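Local coordinates for aminoglycoside phosphotransferase (Mycobacterium smegmatis, PDB 6EF6), which phosphorylates (S)-1-amino-2-propanol, serving as the kinase of the aminoacetone utilization microcompartment, at residues Q33-H37 / Y38-D42; R69-Q73 / D74-P78; D183-R186 / W187-Q191; D209-H212 / R213-E217; A230-L234 / A235-V239. One frame throughout, in Å; residues are numbered along the deposited sequence.

Contact 1: Q33-H37 / Y38-D42; sequences QALTH and YDVSD
Tyr-38 turns the edge of its ring to Ala-34: Ala-34 O lies near the ring plane, 3.2 Å from Tyr-38 CD2, while the carbonyl oxygen of His-37 sits over one face. A chi1 of -62° sets CG beside the backbone N, with the ring edge at Ala-34 O. The turn places the residue. Tyr-38 N donates to Leu-35 O at 3.1 Å with an N-H...O angle of 165°, reaching the oxygen from above the carbonyl plane and closing a type I beta turn. That turn carries the chain from helix 28-35 toward strand 45-48, the first strand of the antiparallel sheet in the N-terminal lobe of this kinase-like fold. The chain then curls round Leu-35, whose CD2 meets Val-40 CG1 at 3.9 Å with the two side chains oblique to each other, and whose CD1 comes within 3.7 Å of Asp-42 O. Thr-36 and Asp-42 cross at about a right angle, Thr-36 CG2 3.6 Å from Asp-42 OD2; the Thr-36 hydroxyl points elsewhere, OG1 donating to Gln-33 O at 3.0 Å. The Tyr-38 ring packs edge-to-face with His-128, and Val-40 rests on Val-59 of strand 55-61.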
# COMPACT_ATOMS: atom_id res chain seq x y z
N GLN A 33 -17.86 -0.63 -19.98
CA GLN A 33 -17.72 -1.89 -20.70
C GLN A 33 -17.78 -3.06 -19.74
O GLN A 33 -18.40 -4.09 -20.03
CB GLN A 33 -16.40 -1.95 -21.45
CG GLN A 33 -16.26 -0.97 -22.61
CD GLN A 33 -14.93 -1.14 -23.32
OE1 GLN A 33 -14.61 -2.23 -23.81
NE2 GLN A 33 -14.15 -0.07 -23.38
N ALA A 34 -17.11 -2.94 -18.59
CA ALA A 34 -17.02 -4.06 -17.66
C ALA A 34 -18.38 -4.41 -17.07
O ALA A 34 -18.62 -5.57 -16.72
CB ALA A 34 -16.02 -3.74 -16.55
N LEU A 35 -19.26 -3.42 -16.91
CA LEU A 35 -20.57 -3.68 -16.33
C LEU A 35 -21.33 -4.76 -17.08
O LEU A 35 -22.12 -5.49 -16.48
CB LEU A 35 -21.39 -2.40 -16.25
CG LEU A 35 -20.89 -1.37 -15.23
CD1 LEU A 35 -21.77 -0.15 -15.27
CD2 LEU A 35 -20.82 -1.95 -13.83
N THR A 36 -21.12 -4.88 -18.39
CA THR A 36 -21.91 -5.88 -19.10
C THR A 36 -21.56 -7.29 -18.66
O THR A 36 -22.33 -8.22 -18.95
CB THR A 36 -21.76 -5.75 -20.62
OG1 THR A 36 -20.42 -6.10 -20.98
CG2 THR A 36 -22.01 -4.34 -21.05
N HIS A 37 -20.43 -7.48 -17.98
CA HIS A 37 -20.01 -8.81 -17.54
C HIS A 37 -20.54 -9.19 -16.16
O HIS A 37 -20.28 -10.30 -15.70
CB HIS A 37 -18.49 -8.91 -17.58
CG HIS A 37 -17.95 -8.86 -18.96
ND1 HIS A 37 -17.73 -7.66 -19.62
CD2 HIS A 37 -17.66 -9.83 -19.85
CE1 HIS A 37 -17.30 -7.91 -20.84
NE2 HIS A 37 -17.26 -9.22 -21.01
N TYR A 38 -21.32 -8.34 -15.53
CA TYR A 38 -21.84 -8.55 -14.20
C TYR A 38 -23.35 -8.40 -14.23
O TYR A 38 -23.93 -7.82 -15.16
CB TYR A 38 -21.21 -7.55 -13.23
CG TYR A 38 -19.70 -7.72 -13.12
CD1 TYR A 38 -19.14 -8.69 -12.26
CD2 TYR A 38 -18.83 -6.93 -13.84
CE1 TYR A 38 -17.77 -8.84 -12.14
CE2 TYR A 38 -17.44 -7.07 -13.71
CZ TYR A 38 -16.92 -8.02 -12.84
OH TYR A 38 -15.56 -8.15 -12.71
N ASP A 39 -23.99 -8.94 -13.19
CA ASP A 39 -25.44 -8.92 -13.11
C ASP A 39 -25.99 -7.55 -12.79
O ASP A 39 -27.18 -7.31 -13.05
CB ASP A 39 -25.92 -9.98 -12.13
CG ASP A 39 -25.85 -11.37 -12.72
OD1 ASP A 39 -26.13 -11.51 -13.93
OD2 ASP A 39 -25.50 -12.31 -11.99
N VAL A 40 -25.18 -6.65 -12.26
CA VAL A 40 -25.64 -5.29 -12.06
C VAL A 40 -25.94 -4.65 -13.41
O VAL A 40 -25.24 -4.87 -14.41
CB VAL A 40 -24.57 -4.51 -11.27
CG1 VAL A 40 -23.27 -4.47 -12.05
CG2 VAL A 40 -25.09 -3.12 -10.95
N SER A 41 -27.00 -3.83 -13.44
CA SER A 41 -27.45 -3.22 -14.68
C SER A 41 -26.30 -2.53 -15.41
O SER A 41 -25.43 -1.90 -14.80
CB SER A 41 -28.56 -2.21 -14.38
OG SER A 41 -28.77 -1.35 -15.48
N ASP A 42 -26.30 -2.65 -16.74
CA ASP A 42 -25.30 -2.01 -17.58
C ASP A 42 -25.42 -0.49 -17.53
O ASP A 42 -24.45 0.21 -17.84
CB ASP A 42 -25.46 -2.46 -19.04
CG ASP A 42 -25.27 -3.96 -19.24
OD1 ASP A 42 -24.84 -4.68 -18.32
OD2 ASP A 42 -25.56 -4.41 -20.36

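Contact 2: R69-Q73 / D74-P78; sequences RVHRQ and DYHQP. With BEZ (benzoic acid), chain B.
Arg-72 lays its guanidinium over the ring of Tyr-75 in a cation-pi contact. CZ of Arg-72 stands 3.9 Å from the ring centroid of Tyr-75 and 10° off the ring normal, so the approach is over the face. NH1 is the atom that presses in, over the centre of the ring and 3.2 Å from Tyr-75 CZ; the two planes are 36° apart, which tips that nitrogen toward the ring. The side chain of Arg-72 gets there by leaving the backbone with CG between N and the carbonyl carbon (chi1 63°) and then running extended to NE. At the bend itself, Gln-73 and Asp-74 lie side by side, and Gln-73 NE2 donates to Asp-74 OD2 at 2.8 Å, nearly straight but from above the carboxylate plane; Asp-74 is poorly ordered. A water closes the bend, giving a hydrogen bond to Arg-72 O (2.8 Å) and accepting one from His-76 N (2.9 Å).

Farther out, Tyr-75 OH is hydrogen-bonded to Asp-255 OD1 and His-76 NE2 to Asp-254 O, which anchor the polar ends of the two rings. Arg-69 NH1 donates to O1 of the bound benzoic acid at 2.9 Å, while NH2 forms a salt bridge with Glu-84, a strand-to-helix pair probably placed much like the lysine-glutamate pair of protein kinases. The segment thus leaves strand 64-70, hydrogen-bonded beside strand 124-130, and enters helix 78-94 with Gln-77 at the N-cap; Ile-81 of that helix packs against Arg-69, His-71 and His-76.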
# COMPACT_ATOMS: atom_id res chain seq x y z
N ARG A 69 -13.04 -2.00 -9.53
CA ARG A 69 -11.65 -1.56 -9.62
C ARG A 69 -11.11 -1.78 -11.03
O ARG A 69 -11.00 -2.93 -11.48
CB ARG A 69 -10.80 -2.34 -8.61
CG ARG A 69 -9.32 -1.99 -8.63
CD ARG A 69 -8.59 -2.78 -7.54
NE ARG A 69 -8.40 -4.16 -7.91
CZ ARG A 69 -7.77 -5.05 -7.14
NH1 ARG A 69 -7.36 -4.72 -5.91
NH2 ARG A 69 -7.54 -6.25 -7.62
N VAL A 70 -10.74 -0.70 -11.72
CA VAL A 70 -10.15 -0.78 -13.06
C VAL A 70 -8.63 -0.64 -12.92
O VAL A 70 -8.12 0.42 -12.54
CB VAL A 70 -10.71 0.30 -13.99
CG1 VAL A 70 -10.03 0.24 -15.38
CG2 VAL A 70 -12.22 0.13 -14.17
N HIS A 71 -7.88 -1.70 -13.23
CA HIS A 71 -6.44 -1.69 -13.01
C HIS A 71 -5.74 -0.80 -14.02
O HIS A 71 -6.06 -0.80 -15.21
CB HIS A 71 -5.89 -3.11 -13.12
CG HIS A 71 -6.21 -3.96 -11.94
ND1 HIS A 71 -5.32 -4.14 -10.91
CD2 HIS A 71 -7.32 -4.66 -11.62
CE1 HIS A 71 -5.88 -4.91 -9.99
NE2 HIS A 71 -7.09 -5.26 -10.41
N ARG A 72 -4.79 -0.01 -13.53
CA ARG A 72 -4.04 0.80 -14.45
C ARG A 72 -3.22 -0.08 -15.40
O ARG A 72 -3.01 -1.27 -15.16
CB ARG A 72 -3.20 1.84 -13.72
CG ARG A 72 -2.17 1.28 -12.83
CD ARG A 72 -1.50 2.45 -12.14
NE ARG A 72 -0.32 2.07 -11.38
CZ ARG A 72 -0.36 1.59 -10.14
NH1 ARG A 72 0.76 1.28 -9.53
NH2 ARG A 72 -1.53 1.45 -9.52
N GLN A 73 -2.84 0.52 -16.52
CA GLN A 73 -2.19 -0.23 -17.58
C GLN A 73 -0.80 -0.68 -17.14
O GLN A 73 -0.08 0.06 -16.47
CB GLN A 73 -2.07 0.67 -18.82
CG GLN A 73 -1.17 0.13 -19.90
CD GLN A 73 -1.04 1.07 -21.08
OE1 GLN A 73 -2.02 1.67 -21.52
NE2 GLN A 73 0.18 1.22 -21.59
N ASP A 74 -0.45 -1.91 -17.50
CA ASP A 74 0.91 -2.44 -17.50
C ASP A 74 1.44 -2.80 -16.11
O ASP A 74 2.53 -3.37 -16.02
CB ASP A 74 1.93 -1.52 -18.20
CG ASP A 74 1.77 -1.54 -19.72
OD1 ASP A 74 1.45 -2.62 -20.26
OD2 ASP A 74 1.95 -0.49 -20.36
N TYR A 75 0.73 -2.52 -15.02
CA TYR A 75 1.31 -2.76 -13.70
C TYR A 75 1.31 -4.24 -13.35
O TYR A 75 2.32 -4.74 -12.83
CB TYR A 75 0.58 -1.95 -12.64
CG TYR A 75 1.31 -1.74 -11.30
CD1 TYR A 75 2.54 -1.06 -11.25
CD2 TYR A 75 0.72 -2.11 -10.12
CE1 TYR A 75 3.19 -0.82 -10.03
CE2 TYR A 75 1.38 -1.88 -8.87
CZ TYR A 75 2.58 -1.24 -8.86
OH TYR A 75 3.23 -0.96 -7.67
N HIS A 76 0.22 -4.97 -13.62
CA HIS A 76 0.17 -6.39 -13.33
C HIS A 76 -0.31 -7.17 -14.54
O HIS A 76 -1.08 -6.66 -15.36
CB HIS A 76 -0.84 -6.70 -12.23
CG HIS A 76 -0.48 -6.17 -10.88
ND1 HIS A 76 0.71 -6.46 -10.26
CD2 HIS A 76 -1.20 -5.41 -10.02
CE1 HIS A 76 0.73 -5.86 -9.08
NE2 HIS A 76 -0.41 -5.22 -8.91
N GLN A 77 0.11 -8.43 -14.59
CA GLN A 77 -0.51 -9.45 -15.43
C GLN A 77 -1.68 -10.08 -14.70
O GLN A 77 -1.76 -10.05 -13.47
CB GLN A 77 0.51 -10.54 -15.75
CG GLN A 77 1.74 -10.04 -16.47
CD GLN A 77 1.41 -9.31 -17.76
OE1 GLN A 77 1.63 -8.11 -17.88
NE2 GLN A 77 0.87 -10.05 -18.72
N PRO A 78 -2.59 -10.73 -15.41
CA PRO A 78 -3.78 -11.26 -14.72
C PRO A 78 -3.48 -12.31 -13.67
O PRO A 78 -4.15 -12.33 -12.64
CB PRO A 78 -4.67 -11.80 -15.85
CG PRO A 78 -4.14 -11.20 -17.08
CD PRO A 78 -2.68 -10.89 -16.88
C BEZ B . -9.23 -1.86 -4.10
O1 BEZ B . -8.62 -2.92 -4.03
O2 BEZ B . -8.75 -0.91 -4.79
C1 BEZ B . -10.52 -1.73 -3.36
C2 BEZ B . -11.04 -0.48 -3.07
C3 BEZ B . -12.24 -0.39 -2.38
C4 BEZ B . -12.91 -1.54 -1.98
C5 BEZ B . -12.38 -2.79 -2.29
C6 BEZ B . -11.19 -2.88 -2.97
O HOH W 1 -2.27 -3.45 -13.58

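Contact 3: D183-R186 / W187-Q191; sequences DTPR and WGRWQ. With NA (sodium ion), chain E; JFN ((2R)-1-methoxypropan-2-amine), chain C.
Trp-187 starts its path against Arg-186, CB lying 3.5 Å from Arg-186 C. Chi1 of -65° keeps CG on the side of the backbone N, so that CD1 stays close to Arg-186, 3.9 Å from its CG, with the guanidinium and indole planes 88° apart. NE1 is probably hydrogen-bonded to Tyr-75 OH. On the six-membered ring, CZ2 comes to 3.7 Å from C15 of (2R)-1-methoxypropan-2-amine, the methyl on the amine-bearing carbon, and CH2 at the tip presses to 3.2 Å from C15, an oblique approach. Trp-175 and Trp-317 meet the same indole edge-to-face, while the Arg-186 guanidinium makes cation-pi contacts with Phe-173 and Trp-175 and its NH1 is hydrogen-bonded to Ser-174 O.

A type I beta turn presents the tryptophan: Gly-188 N donates to Pro-185 O at 3.2 Å, N-H...O 160°, from above the carbonyl plane. Pro-185 CB packs 3.4 Å from Gly-188 O. At its positive phi, Gly-188 has backbone angles that would jam a CB against the preceding carbonyl oxygen, so glycine suits the position. After the turn, Gln-191 O binds a sodium ion at 2.2 Å together with three waters and Val-196 O. The chemistry at the indole tip is carbon against methyl carbon, which implies that Trp-187 contributes shape and apolar surface to the amine pocket, with its one N-H directed to the tyrosine hydroxyl.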
# COMPACT_ATOMS: atom_id res chain seq x y z
N ASP A 183 18.75 -1.87 -8.88
CA ASP A 183 18.90 -1.86 -10.33
C ASP A 183 17.60 -1.90 -11.12
O ASP A 183 17.61 -1.59 -12.31
CB ASP A 183 19.72 -3.08 -10.76
CG ASP A 183 21.20 -2.89 -10.54
OD1 ASP A 183 21.64 -1.72 -10.51
OD2 ASP A 183 21.91 -3.91 -10.39
N THR A 184 16.47 -2.22 -10.49
CA THR A 184 15.19 -2.34 -11.18
C THR A 184 14.10 -1.64 -10.37
O THR A 184 13.12 -2.26 -9.95
CB THR A 184 14.89 -3.83 -11.41
OG1 THR A 184 16.04 -4.48 -11.98
CG2 THR A 184 13.71 -3.97 -12.37
N PRO A 185 14.21 -0.33 -10.15
CA PRO A 185 13.31 0.38 -9.21
C PRO A 185 11.91 0.53 -9.80
O PRO A 185 11.72 1.14 -10.85
CB PRO A 185 13.98 1.76 -9.05
CG PRO A 185 14.76 1.93 -10.34
CD PRO A 185 15.20 0.59 -10.76
N ARG A 186 10.91 0.01 -9.10
CA ARG A 186 9.57 -0.09 -9.69
C ARG A 186 8.94 1.28 -9.89
O ARG A 186 8.17 1.45 -10.86
CB ARG A 186 8.70 -0.92 -8.75
CG ARG A 186 7.30 -1.19 -9.32
CD ARG A 186 6.62 -2.37 -8.61
NE ARG A 186 7.37 -3.63 -8.74
CZ ARG A 186 7.97 -4.28 -7.75
NH1 ARG A 186 7.91 -3.88 -6.50
NH2 ARG A 186 8.65 -5.35 -8.06
N TRP A 187 9.24 2.24 -9.01
CA TRP A 187 8.67 3.58 -9.12
C TRP A 187 9.71 4.59 -9.60
O TRP A 187 9.50 5.80 -9.46
CB TRP A 187 8.03 3.98 -7.80
CG TRP A 187 6.83 3.14 -7.39
CD1 TRP A 187 6.07 2.32 -8.18
CD2 TRP A 187 6.26 3.09 -6.09
NE1 TRP A 187 5.06 1.75 -7.42
CE2 TRP A 187 5.14 2.23 -6.15
CE3 TRP A 187 6.56 3.72 -4.88
CZ2 TRP A 187 4.37 1.95 -5.05
CZ3 TRP A 187 5.79 3.45 -3.79
CH2 TRP A 187 4.70 2.56 -3.88
N GLY A 188 10.77 4.11 -10.21
CA GLY A 188 11.81 4.98 -10.73
C GLY A 188 12.81 5.37 -9.65
O GLY A 188 12.81 4.88 -8.54
N ARG A 189 13.69 6.30 -10.02
CA ARG A 189 14.79 6.72 -9.15
C ARG A 189 14.40 7.96 -8.36
O ARG A 189 14.02 8.97 -8.96
CB ARG A 189 16.02 7.07 -10.01
CG ARG A 189 16.68 5.85 -10.69
CD ARG A 189 17.86 6.16 -11.63
NE ARG A 189 18.92 7.03 -11.10
CZ ARG A 189 19.93 6.63 -10.32
NH1 ARG A 189 20.04 5.36 -9.93
NH2 ARG A 189 20.82 7.54 -9.95
N TRP A 190 14.56 7.91 -7.04
CA TRP A 190 14.34 9.12 -6.24
C TRP A 190 15.31 10.22 -6.63
O TRP A 190 14.99 11.42 -6.56
CB TRP A 190 14.43 8.81 -4.74
CG TRP A 190 15.77 8.29 -4.29
CD1 TRP A 190 16.11 6.98 -4.10
CD2 TRP A 190 16.95 9.03 -3.99
NE1 TRP A 190 17.43 6.88 -3.72
CE2 TRP A 190 17.97 8.14 -3.63
CE3 TRP A 190 17.24 10.41 -4.03
CZ2 TRP A 190 19.25 8.54 -3.33
CZ3 TRP A 190 18.48 10.83 -3.72
CH2 TRP A 190 19.49 9.90 -3.38
N GLN A 191 16.47 9.84 -7.18
CA GLN A 191 17.47 10.79 -7.61
C GLN A 191 16.98 11.69 -8.72
O GLN A 191 17.54 12.79 -8.88
CB GLN A 191 18.74 10.08 -8.07
CG GLN A 191 19.47 9.33 -6.98
CD GLN A 191 19.09 7.86 -6.89
OE1 GLN A 191 17.97 7.46 -7.20
NE2 GLN A 191 20.06 7.07 -6.46
NA NA E . 18.50 14.76 -9.24
C07 JFN C . -0.78 7.95 -4.03
C08 JFN C . 1.69 5.21 -4.31
C09 JFN C . 0.69 6.20 -3.73
C15 JFN C . 2.02 4.16 -3.26
N04 JFN C . 1.12 4.49 -5.42
O02 JFN C . 0.38 7.31 -4.50
O HOH W 2 16.52 15.70 -10.04
O HOH W 3 18.93 13.35 -11.58
O HOH W 4 20.38 13.78 -8.37

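Contact 4: D209-H212 / R213-E217; sequences DLLH and RKLEE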
# COMPACT_ATOMS: atom_id res chain seq x y z
N ASP A 209 22.66 4.54 1.65
CA ASP A 209 23.71 3.52 1.73
C ASP A 209 23.80 2.92 3.14
O ASP A 209 24.04 1.72 3.28
CB ASP A 209 25.04 4.12 1.24
CG ASP A 209 25.06 4.40 -0.26
OD1 ASP A 209 24.22 3.91 -1.05
OD2 ASP A 209 26.02 5.09 -0.64
N LEU A 210 23.58 3.72 4.17
CA LEU A 210 23.49 3.21 5.54
C LEU A 210 22.28 2.29 5.68
O LEU A 210 22.41 1.17 6.21
CB LEU A 210 23.41 4.40 6.52
CG LEU A 210 23.21 3.95 7.97
CD1 LEU A 210 24.31 3.01 8.45
CD2 LEU A 210 23.12 5.19 8.85
N LEU A 211 21.14 2.68 5.14
CA LEU A 211 19.97 1.82 5.11
C LEU A 211 20.26 0.50 4.44
O LEU A 211 19.88 -0.57 4.94
CB LEU A 211 18.84 2.54 4.40
CG LEU A 211 17.64 1.69 3.98
CD1 LEU A 211 16.90 1.22 5.21
CD2 LEU A 211 16.71 2.49 3.10
N HIS A 212 20.96 0.52 3.30
CA HIS A 212 21.30 -0.71 2.59
C HIS A 212 22.12 -1.63 3.49
O HIS A 212 21.86 -2.84 3.58
CB HIS A 212 22.10 -0.35 1.31
CG HIS A 212 22.18 -1.45 0.31
ND1 HIS A 212 22.90 -1.30 -0.86
CD2 HIS A 212 21.69 -2.70 0.29
CE1 HIS A 212 22.81 -2.41 -1.56
NE2 HIS A 212 22.10 -3.29 -0.89
N ARG A 213 23.13 -1.09 4.17
CA ARG A 213 23.95 -1.89 5.07
C ARG A 213 23.11 -2.45 6.23
O ARG A 213 23.30 -3.60 6.62
CB ARG A 213 25.12 -1.06 5.62
CG ARG A 213 26.17 -0.70 4.57
CD ARG A 213 27.06 0.48 5.03
NE ARG A 213 27.44 0.43 6.44
CZ ARG A 213 27.82 1.48 7.16
NH1 ARG A 213 28.14 1.32 8.43
NH2 ARG A 213 27.86 2.70 6.61
N LYS A 214 22.18 -1.69 6.74
CA LYS A 214 21.34 -2.17 7.83
C LYS A 214 20.41 -3.27 7.35
O LYS A 214 20.22 -4.26 8.06
CB LYS A 214 20.56 -1.03 8.47
CG LYS A 214 21.49 -0.08 9.18
CD LYS A 214 20.81 0.91 10.04
CE LYS A 214 19.88 0.32 11.09
NZ LYS A 214 20.56 -0.58 12.08
N LEU A 215 19.87 -3.14 6.15
CA LEU A 215 19.04 -4.20 5.58
C LEU A 215 19.82 -5.46 5.30
O LEU A 215 19.31 -6.57 5.51
CB LEU A 215 18.32 -3.72 4.33
CG LEU A 215 17.23 -2.65 4.52
CD1 LEU A 215 16.83 -2.11 3.18
CD2 LEU A 215 16.00 -3.24 5.23
N GLU A 216 21.08 -5.34 4.86
CA GLU A 216 21.90 -6.52 4.64
C GLU A 216 22.15 -7.26 5.94
O GLU A 216 22.17 -8.50 5.97
CB GLU A 216 23.21 -6.13 3.96
CG GLU A 216 23.04 -5.81 2.49
CD GLU A 216 24.35 -5.41 1.82
OE1 GLU A 216 25.33 -5.07 2.53
OE2 GLU A 216 24.39 -5.44 0.57
N GLU A 217 22.41 -6.52 7.02
CA GLU A 217 22.65 -7.14 8.31
C GLU A 217 21.37 -7.78 8.88
O GLU A 217 21.41 -8.89 9.44
CB GLU A 217 23.21 -6.09 9.25
CG GLU A 217 23.46 -6.46 10.73
CD GLU A 217 23.92 -5.23 11.54
OE1 GLU A 217 23.21 -4.19 11.55
OE2 GLU A 217 25.02 -5.27 12.14
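Asp-209 to Arg-213, Leu-210 to Lys-214, Leu-211 to Leu-215 and His-212 to Glu-216 are joined by successive i to i+4 backbone hydrogen bonds, the regular pattern of an alpha helix. Arg-213 N lies 3.1 Å from Asp-209 O. The bond from Leu-215 N to Leu-211 O is shorter, at 2.8 Å. On the inner side Leu-211 and Leu-215, one turn apart, meet obliquely with their CD1 atoms 3.9 Å from each other. Leu-211 reaches forward because a chi1 of 166° turns its CG to the carbonyl-carbon side. Leu-210 sends CD1 over one face of the Arg-213 guanidinium, 4.0 Å from Arg-213 NH2 and offset toward the rim; the arginine chain, bent at chi3, folds back to bring that face over the methyl. Lys-214 lays its aliphatic part on the backbone, CG 3.4 Å from Leu-210 O.

His-212 and Glu-216 also lie one turn apart, with ring and carboxylate planes at 54°. Glu-216 OE2 is 3.5 Å from His-212 NE2, but the angle is too poor for a hydrogen bond, so the pair is one of proximity. The imidazole is also stacked with the ring of Trp-177. The apolar side is covered by two helices of the same chain: Leu-211 touches Leu-309, Leu-215 touches Phe-306, and Tyr-345 packs on Leu-210, Leu-211 and Lys-214. Buried leucines on one side, with Arg-213, Glu-216 and Glu-217 exposed and Lys-214 at the border, mark an amphipathic helix, here part of the helical C-terminal lobe of the phosphotransferase fold.

Contact 5: A230-L234 / A235-V239; sequences ADLRL and ANLLV. With NA (sodium ion), chain D.
Asn-236 covers one face of the Arg-233 guanidinium, its CG offset toward the rim and the two planes 61° apart, while a sodium ion lies at the guanidinium edge, in plane. Arg-233 has two conformers; in this one a side-on salt bridge to Asp-231 forms along the same edge, so it may not be permanent. Arg-233 NE meets Asp-231 OD1 at 2.8 Å and Arg-233 NH2 meets Asp-231 OD2 at 2.9 Å, both on the syn side of the carboxylate but somewhat tilted out of both planes. The sequence from His-229 through Asp-231 to Asn-236 matches the HxDxxxxN catalytic-loop motif of aminoglycoside phosphotransferases and related kinases.

The carboxylate of Asp-231 and the amide of Asn-236 stand almost perpendicular, 88° apart. Asn-236 ND2 gives a nearly straight hydrogen bond to Asp-231 O at 2.8 Å, in the carbonyl plane and in its own amide plane, and a weak one to Asp-231 OD2 at 3.2 Å. The asparagine therefore holds the aspartate's backbone firmly and its carboxylate only weakly. With chi1 at -162°, CG opposite the backbone N, Asp-231 projects OD2 onto the sodium ion at 2.2 Å, where three waters and Asp-252 OD2 join it; OD1 has a second cationic partner in Arg-310.

The backbone holds the loop curled: Leu-232 centres an inverse gamma turn, and Asn-236 N donates to Arg-233 O at 2.9 Å. The chain then passes into strand 237-239, where Leu-237 CD1 packs obliquely on Leu-232 CD2 at 4.1 Å.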
# COMPACT_ATOMS: atom_id res chain seq x y z
N ALA A 230 1.82 -4.10 1.84
CA ALA A 230 2.76 -3.12 1.28
C ALA A 230 2.12 -1.78 0.95
O ALA A 230 2.79 -0.94 0.38
CB ALA A 230 3.55 -3.68 0.11
N ASP A 231 0.89 -1.50 1.39
CA ASP A 231 0.29 -0.16 1.27
C ASP A 231 -0.68 0.09 2.41
O ASP A 231 -1.82 0.54 2.20
CB ASP A 231 -0.31 0.12 -0.11
CG ASP A 231 -0.53 1.62 -0.35
OD1 ASP A 231 0.07 2.47 0.35
OD2 ASP A 231 -1.40 1.91 -1.21
N LEU A 232 -0.23 -0.17 3.63
CA LEU A 232 -1.08 -0.08 4.82
C LEU A 232 -1.07 1.31 5.45
O LEU A 232 -0.80 1.51 6.64
CB LEU A 232 -0.67 -1.15 5.82
CG LEU A 232 -1.07 -2.59 5.42
CD1 LEU A 232 -0.43 -3.62 6.36
CD2 LEU A 232 -2.58 -2.75 5.39
N ARG A 233 -1.40 2.24 4.59
CA ARG A 233 -1.73 3.61 4.97
C ARG A 233 -3.07 3.67 5.68
O ARG A 233 -3.96 2.86 5.41
CB ARG A 233 -1.90 4.46 3.72
CG ARG A 233 -0.63 4.69 3.03
CD ARG A 233 -0.81 5.59 1.83
NE ARG A 233 -1.33 4.88 0.66
CZ ARG A 233 -2.52 5.08 0.09
NH1 ARG A 233 -3.37 5.99 0.57
NH2 ARG A 233 -2.88 4.36 -0.97
N LEU A 234 -3.26 4.66 6.57
CA LEU A 234 -4.54 4.79 7.25
C LEU A 234 -5.71 4.85 6.27
O LEU A 234 -6.78 4.32 6.54
CB LEU A 234 -4.49 6.05 8.13
CG LEU A 234 -3.56 6.03 9.35
CD1 LEU A 234 -3.26 7.47 9.81
CD2 LEU A 234 -4.13 5.25 10.49
N ALA A 235 -5.51 5.53 5.13
CA ALA A 235 -6.57 5.70 4.15
C ALA A 235 -7.06 4.39 3.55
O ALA A 235 -8.15 4.37 3.00
CB ALA A 235 -6.05 6.57 3.00
N ASN A 236 -6.27 3.32 3.65
CA ASN A 236 -6.66 2.01 3.11
C ASN A 236 -7.35 1.12 4.14
O ASN A 236 -7.59 -0.08 3.86
CB ASN A 236 -5.45 1.31 2.50
CG ASN A 236 -5.14 1.82 1.12
OD1 ASN A 236 -6.00 2.42 0.46
ND2 ASN A 236 -3.94 1.62 0.66
N LEU A 237 -7.72 1.63 5.31
CA LEU A 237 -8.53 0.89 6.27
C LEU A 237 -9.82 1.67 6.43
O LEU A 237 -9.89 2.67 7.16
CB LEU A 237 -7.78 0.70 7.60
CG LEU A 237 -6.82 -0.52 7.61
CD1 LEU A 237 -5.60 -0.29 6.72
CD2 LEU A 237 -6.40 -0.87 9.02
N LEU A 238 -10.82 1.22 5.71
CA LEU A 238 -12.12 1.86 5.68
C LEU A 238 -12.97 1.44 6.88
O LEU A 238 -12.91 0.30 7.33
CB LEU A 238 -12.90 1.55 4.38
CG LEU A 238 -12.19 2.03 3.11
CD1 LEU A 238 -13.18 1.91 1.94
CD2 LEU A 238 -11.63 3.44 3.18
N VAL A 239 -13.77 2.37 7.40
CA VAL A 239 -14.54 2.10 8.61
C VAL A 239 -16.01 2.41 8.41
O VAL A 239 -16.37 3.31 7.65
CB VAL A 239 -14.03 2.89 9.83
CG1 VAL A 239 -12.64 2.51 10.12
CG2 VAL A 239 -14.13 4.38 9.56
NA NA D . -1.96 1.54 -3.32
O HOH W 5 -5.70 3.15 -1.81
O HOH W 6 -1.75 -0.66 -3.34
O HOH W 7 -3.24 1.26 -5.42
O HOH W 8 -0.24 2.00 -4.30

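Overall arrangement
The five contacts follow in series along the chain. Contact 1 precedes strand 45-48, and contact 2 begins on the end of strand 64-70 of the same antiparallel sheet, their centres about 19 Å apart. Contacts 2 and 3 touch, although more than 100 residues separate them, through Tyr-75 and Trp-187, so the loop after strand 64-70 reaches the helical part. Contact 4, on helix 198-218, is about 49 Å from contact 1 between centres, across the chain's centre. From there the chain returns to the centre at contact 5, about 20 Å from contact 2 and about 24 Å from contact 3 between centres. Ligand- or metal-binding residues thus sit in contacts 2, 3 and 5, between two outlying packing contacts.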